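PDB 5DXF: trehalose-6-phosphate phosphatase from Candida albicans, which belongs by its N-terminal region to glycosyltransferase family 20, whose members have the GT-B fold of two Rossmann-like domains facing each other across a cleft. Local coordinates for residues 497-500 with 501-505; 278-282 with 283-287. All coordinates share one frame; numbering follows the deposited sequence.

Interaction 1 of 2, residues 497-500 with 501-505; sequences VSLE and SKLYE
L499 and L503 meet four residues apart on helix 493-509, and backbone hydrogen bonds from residue i+4 to residue i carry the contact. K502 N gives its hydrogen to S498 O at 3.0 Å and L503 N to L499 O at 2.9 Å, the latter almost straight (174°). At the two ends the bonds from S501 N to V497 O and from Y504 N to E500 O are more bent.

The apolar part is the leucine pair, with L499 CD1 approaching L503 CG at 4.1 Å. Leucine suits position 503, which is buried and touches V445 of helix 439-447 and A470; L499, partly exposed, covers it through CD1.

Of the polar side chains, E500 shares the buried side with L503, touching V445, Q448 and N452. Its chain, bent at CB-CG (chi2 -51°), brings OE1 to 3.9 Å from Y504 CB, and its carboxylate plane stands 66° from the tyrosine ring. The phenol oxygen of Y504 is hydrogen-bonded to E307 and K449. K502 and S501 lie on the exposed side, and S498 OG returns to the backbone of K494 and E495.

The i+4 to i bonds thus set the turn, while L503 and E500 together pack on helix 439-447 and K502 and S501 stay outside.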
loop_
_atom_site.group_PDB
_atom_site.type_symbol
_atom_site.label_atom_id
_atom_site.label_comp_id
_atom_site.label_asym_id
_atom_site.label_seq_id
_atom_site.Cartn_x
_atom_site.Cartn_y
_atom_site.Cartn_z
ATOM N N VAL A 497 -4.696 -14.607 -23.074
ATOM C CA VAL A 497 -5.622 -13.538 -23.451
ATOM C C VAL A 497 -6.902 -13.552 -22.611
ATOM O O VAL A 497 -7.327 -12.512 -22.118
ATOM C CB VAL A 497 -6.009 -13.613 -24.945
ATOM C CG1 VAL A 497 -6.866 -12.408 -25.339
ATOM C CG2 VAL A 497 -4.760 -13.709 -25.823
ATOM N N SER A 498 -7.507 -14.725 -22.440
ATOM C CA SER A 498 -8.722 -14.843 -21.635
ATOM C C SER A 498 -8.501 -14.404 -20.188
ATOM O O SER A 498 -9.265 -13.587 -19.654
ATOM C CB SER A 498 -9.249 -16.281 -21.670
ATOM O OG SER A 498 -8.292 -17.193 -21.162
ATOM N N LEU A 499 -7.461 -14.947 -19.561
ATOM C CA LEU A 499 -7.161 -14.624 -18.171
ATOM C C LEU A 499 -6.908 -13.128 -18.000
ATOM O O LEU A 499 -7.423 -12.498 -17.067
ATOM C CB LEU A 499 -5.957 -15.431 -17.684
ATOM C CG LEU A 499 -5.705 -15.437 -16.177
ATOM C CD1 LEU A 499 -7.024 -15.464 -15.424
ATOM C CD2 LEU A 499 -4.854 -16.637 -15.801
ATOM N N GLU A 500 -6.132 -12.560 -18.918
ATOM C CA GLU A 500 -5.868 -11.128 -18.888
ATOM C C GLU A 500 -7.148 -10.330 -19.087
ATOM O O GLU A 500 -7.288 -9.259 -18.515
ATOM C CB GLU A 500 -4.841 -10.732 -19.946
ATOM C CG GLU A 500 -3.635 -9.988 -19.386
ATOM C CD GLU A 500 -4.005 -8.818 -18.497
ATOM O OE1 GLU A 500 -4.613 -7.846 -18.994
ATOM O OE2 GLU A 500 -3.678 -8.872 -17.295
ATOM N N SER A 501 -8.075 -10.839 -19.896
ATOM C CA SER A 501 -9.359 -10.171 -20.067
ATOM C C SER A 501 -10.050 -10.092 -18.715
ATOM O O SER A 501 -10.311 -8.993 -18.199
ATOM C CB SER A 501 -10.248 -10.897 -21.078
ATOM O OG SER A 501 -11.461 -10.188 -21.274
ATOM N N LYS A 502 -10.304 -11.270 -18.143
ATOM C CA LYS A 502 -10.962 -11.401 -16.843
ATOM C C LYS A 502 -10.372 -10.465 -15.792
ATOM O O LYS A 502 -11.092 -9.667 -15.174
ATOM C CB LYS A 502 -10.874 -12.851 -16.352
ATOM C CG LYS A 502 -11.485 -13.871 -17.303
ATOM C CD LYS A 502 -11.271 -15.298 -16.823
ATOM C CE LYS A 502 -11.928 -16.290 -17.773
ATOM N NZ LYS A 502 -13.004 -17.091 -17.123
ATOM N N LEU A 503 -9.058 -10.555 -15.608
ATOM C CA LEU A 503 -8.363 -9.735 -14.622
ATOM C C LEU A 503 -8.437 -8.247 -14.946
ATOM O O LEU A 503 -8.533 -7.417 -14.046
ATOM C CB LEU A 503 -6.897 -10.149 -14.511
ATOM C CG LEU A 503 -6.621 -11.586 -14.080
ATOM C CD1 LEU A 503 -5.124 -11.848 -14.066
ATOM C CD2 LEU A 503 -7.231 -11.852 -12.718
ATOM N N TYR A 504 -8.392 -7.911 -16.230
ATOM C CA TYR A 504 -8.389 -6.514 -16.648
ATOM C C TYR A 504 -9.718 -5.853 -16.322
ATOM O O TYR A 504 -9.744 -4.819 -15.657
ATOM C CB TYR A 504 -8.080 -6.389 -18.138
ATOM C CG TYR A 504 -7.955 -4.971 -18.636
ATOM C CD1 TYR A 504 -6.824 -4.212 -18.364
ATOM C CD2 TYR A 504 -8.963 -4.396 -19.391
ATOM C CE1 TYR A 504 -6.708 -2.909 -18.829
ATOM C CE2 TYR A 504 -8.859 -3.102 -19.858
ATOM C CZ TYR A 504 -7.733 -2.363 -19.577
ATOM O OH TYR A 504 -7.647 -1.074 -20.049
ATOM N N GLU A 505 -10.824 -6.445 -16.765
ATOM C CA GLU A 505 -12.122 -5.866 -16.420
ATOM C C GLU A 505 -12.390 -5.963 -14.913
ATOM O O GLU A 505 -13.104 -5.127 -14.358
ATOM C CB GLU A 505 -13.259 -6.522 -17.216
ATOM C CG GLU A 505 -13.089 -7.994 -17.515
ATOM C CD GLU A 505 -14.368 -8.614 -18.022
ATOM O OE1 GLU A 505 -14.783 -8.296 -19.158
ATOM O OE2 GLU A 505 -14.967 -9.415 -17.272
#

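Interaction 2 of 2, residues 278-282 with 283-287; sequences CEVNR and DSVSA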
loop_
_atom_site.group_PDB
_atom_site.type_symbol
_atom_site.label_atom_id
_atom_site.label_comp_id
_atom_site.label_asym_id
_atom_site.label_seq_id
_atom_site.Cartn_x
_atom_site.Cartn_y
_atom_site.Cartn_z
ATOM N N CYS A 278 -17.197 -3.760 24.387
ATOM C CA CYS A 278 -18.120 -3.404 23.304
ATOM C C CYS A 278 -18.804 -4.606 22.655
ATOM O O CYS A 278 -18.173 -5.629 22.396
ATOM C CB CYS A 278 -17.372 -2.609 22.236
ATOM S SG CYS A 278 -16.186 -1.431 22.912
ATOM N N GLU A 279 -20.101 -4.468 22.395
ATOM C CA GLU A 279 -20.895 -5.556 21.837
ATOM C C GLU A 279 -20.946 -5.490 20.312
ATOM O O GLU A 279 -21.201 -4.430 19.735
ATOM C CB GLU A 279 -22.308 -5.528 22.418
ATOM C CG GLU A 279 -23.005 -6.863 22.362
ATOM C CD GLU A 279 -24.285 -6.884 23.161
ATOM O OE1 GLU A 279 -24.756 -5.804 23.578
ATOM O OE2 GLU A 279 -24.812 -7.990 23.377
ATOM N N VAL A 280 -20.717 -6.633 19.670
ATOM C CA VAL A 280 -20.455 -6.675 18.232
ATOM C C VAL A 280 -21.331 -7.658 17.448
ATOM O O VAL A 280 -21.864 -8.620 18.012
ATOM C CB VAL A 280 -18.978 -7.051 17.964
ATOM C CG1 VAL A 280 -18.048 -6.169 18.781
ATOM C CG2 VAL A 280 -18.733 -8.518 18.295
ATOM N N ASN A 281 -21.486 -7.391 16.151
ATOM C CA ASN A 281 -21.973 -8.383 15.191
ATOM C C ASN A 281 -21.154 -8.253 13.901
ATOM O O ASN A 281 -20.215 -7.457 13.851
ATOM C CB ASN A 281 -23.483 -8.229 14.933
ATOM C CG ASN A 281 -23.810 -7.216 13.842
ATOM O OD1 ASN A 281 -23.105 -6.230 13.658
ATOM N ND2 ASN A 281 -24.898 -7.461 13.118
ATOM N N ARG A 282 -21.507 -9.008 12.863
ATOM C CA ARG A 282 -20.647 -9.147 11.679
ATOM C C ARG A 282 -20.304 -7.845 10.934
ATOM O O ARG A 282 -19.268 -7.776 10.274
ATOM C CB ARG A 282 -21.280 -10.130 10.686
ATOM C CG ARG A 282 -22.551 -9.631 10.021
ATOM C CD ARG A 282 -23.103 -10.643 9.023
ATOM N NE ARG A 282 -22.335 -10.697 7.780
ATOM C CZ ARG A 282 -22.769 -11.271 6.662
ATOM N NH1 ARG A 282 -23.968 -11.836 6.628
ATOM N NH2 ARG A 282 -22.009 -11.275 5.574
ATOM N N ASP A 283 -21.155 -6.825 11.024
ATOM C CA ASP A 283 -20.888 -5.561 10.332
ATOM C C ASP A 283 -20.848 -4.373 11.287
ATOM O O ASP A 283 -20.432 -3.276 10.912
ATOM C CB ASP A 283 -21.937 -5.295 9.246
ATOM C CG ASP A 283 -21.897 -6.312 8.122
ATOM O OD1 ASP A 283 -20.789 -6.737 7.732
ATOM O OD2 ASP A 283 -22.982 -6.680 7.626
ATOM N N SER A 284 -21.273 -4.596 12.521
ATOM C CA SER A 284 -21.361 -3.514 13.486
ATOM C C SER A 284 -20.648 -3.766 14.797
ATOM O O SER A 284 -20.763 -4.831 15.386
ATOM C CB SER A 284 -22.819 -3.187 13.781
ATOM O OG SER A 284 -23.220 -2.021 13.095
ATOM N N VAL A 285 -19.925 -2.757 15.251
ATOM C CA VAL A 285 -19.362 -2.755 16.595
ATOM C C VAL A 285 -20.107 -1.680 17.361
ATOM O O VAL A 285 -20.109 -0.526 16.949
ATOM C CB VAL A 285 -17.841 -2.464 16.610
ATOM C CG1 VAL A 285 -17.368 -2.124 18.019
ATOM C CG2 VAL A 285 -17.056 -3.638 16.043
ATOM N N SER A 286 -20.763 -2.040 18.457
ATOM C CA SER A 286 -21.548 -1.036 19.157
ATOM C C SER A 286 -21.019 -0.732 20.549
ATOM O O SER A 286 -20.856 -1.621 21.386
ATOM C CB SER A 286 -23.011 -1.459 19.243
ATOM O OG SER A 286 -23.830 -0.314 19.402
ATOM N N ALA A 287 -20.759 0.549 20.781
ATOM C CA ALA A 287 -20.288 1.028 22.070
ATOM C C ALA A 287 -20.654 2.495 22.228
ATOM O O ALA A 287 -20.957 3.163 21.242
ATOM C CB ALA A 287 -18.793 0.834 22.200
#
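A beta hairpin with a two-residue turn pairs strand 279-280 with strand 284-287, R282 and D283 forming a type I turn closed by N281 and S284. Between the strands, E279 and S286 form an antiparallel hydrogen-bonded pair: S286 N donates to E279 O at 2.7 Å, and the return bond is weak. Next to the turn N281 N binds S284 O at 2.8 Å in a nearly straight bond (174°), while the reverse bond, S284 N to N281 O, is weak.

The amide of N281 adds a second grip on the turn. With CG set between the backbone N and the carbonyl carbon (chi1 86°), OD1 turns back over the bend and accepts from S284 N at 2.7 Å and, weakly, from D283 N. Asparagine suits the place, its short amide putting the oxygen within reach of both N-H groups; the D283 bond defines an Asx turn. R282 and D283 run side by side, NE and OD2 4.1 Å apart; their charges may attract, but no N-H aims at the carboxylate.

V280 and V285, a non-hydrogen-bonded pair, point the same way, with V280 CG1 lying 3.9 Å from V285 CG2. Both valines rest on I269 of helix 262-274, where beta-branched apolar groups fit strand geometry and a greasy neighbour alike. C278 SG reaches A287 CB at 3.5 Å. On the face of E279 and S286, S286 OG bonds to T290 O.

The whole is an edge hairpin that ends the nine-stranded mixed sheet in antiparallel strands 279-280, 284-287 and 290-296, helix 262-274 covering its valine face.

Interactions 1 and 2 are both local and made within one continuous piece of chain, yet they sit far apart, their centres about 38 Å from each other and with no touch between them. They share no helix or strand. Interaction 1 is partly buried, one side of its helix set against helix 439-447, whereas interaction 2 is a surface contact at the outer edge of the nine-stranded mixed sheet. Their backbone bonding differs accordingly: i+4 to i bonds along the helix in 497-505, cross-strand bonds of uneven strength in 278-287. Only the hairpin uses a side-chain acceptor across its contact, at the turn. In both, apolar groups face a neighbouring helix.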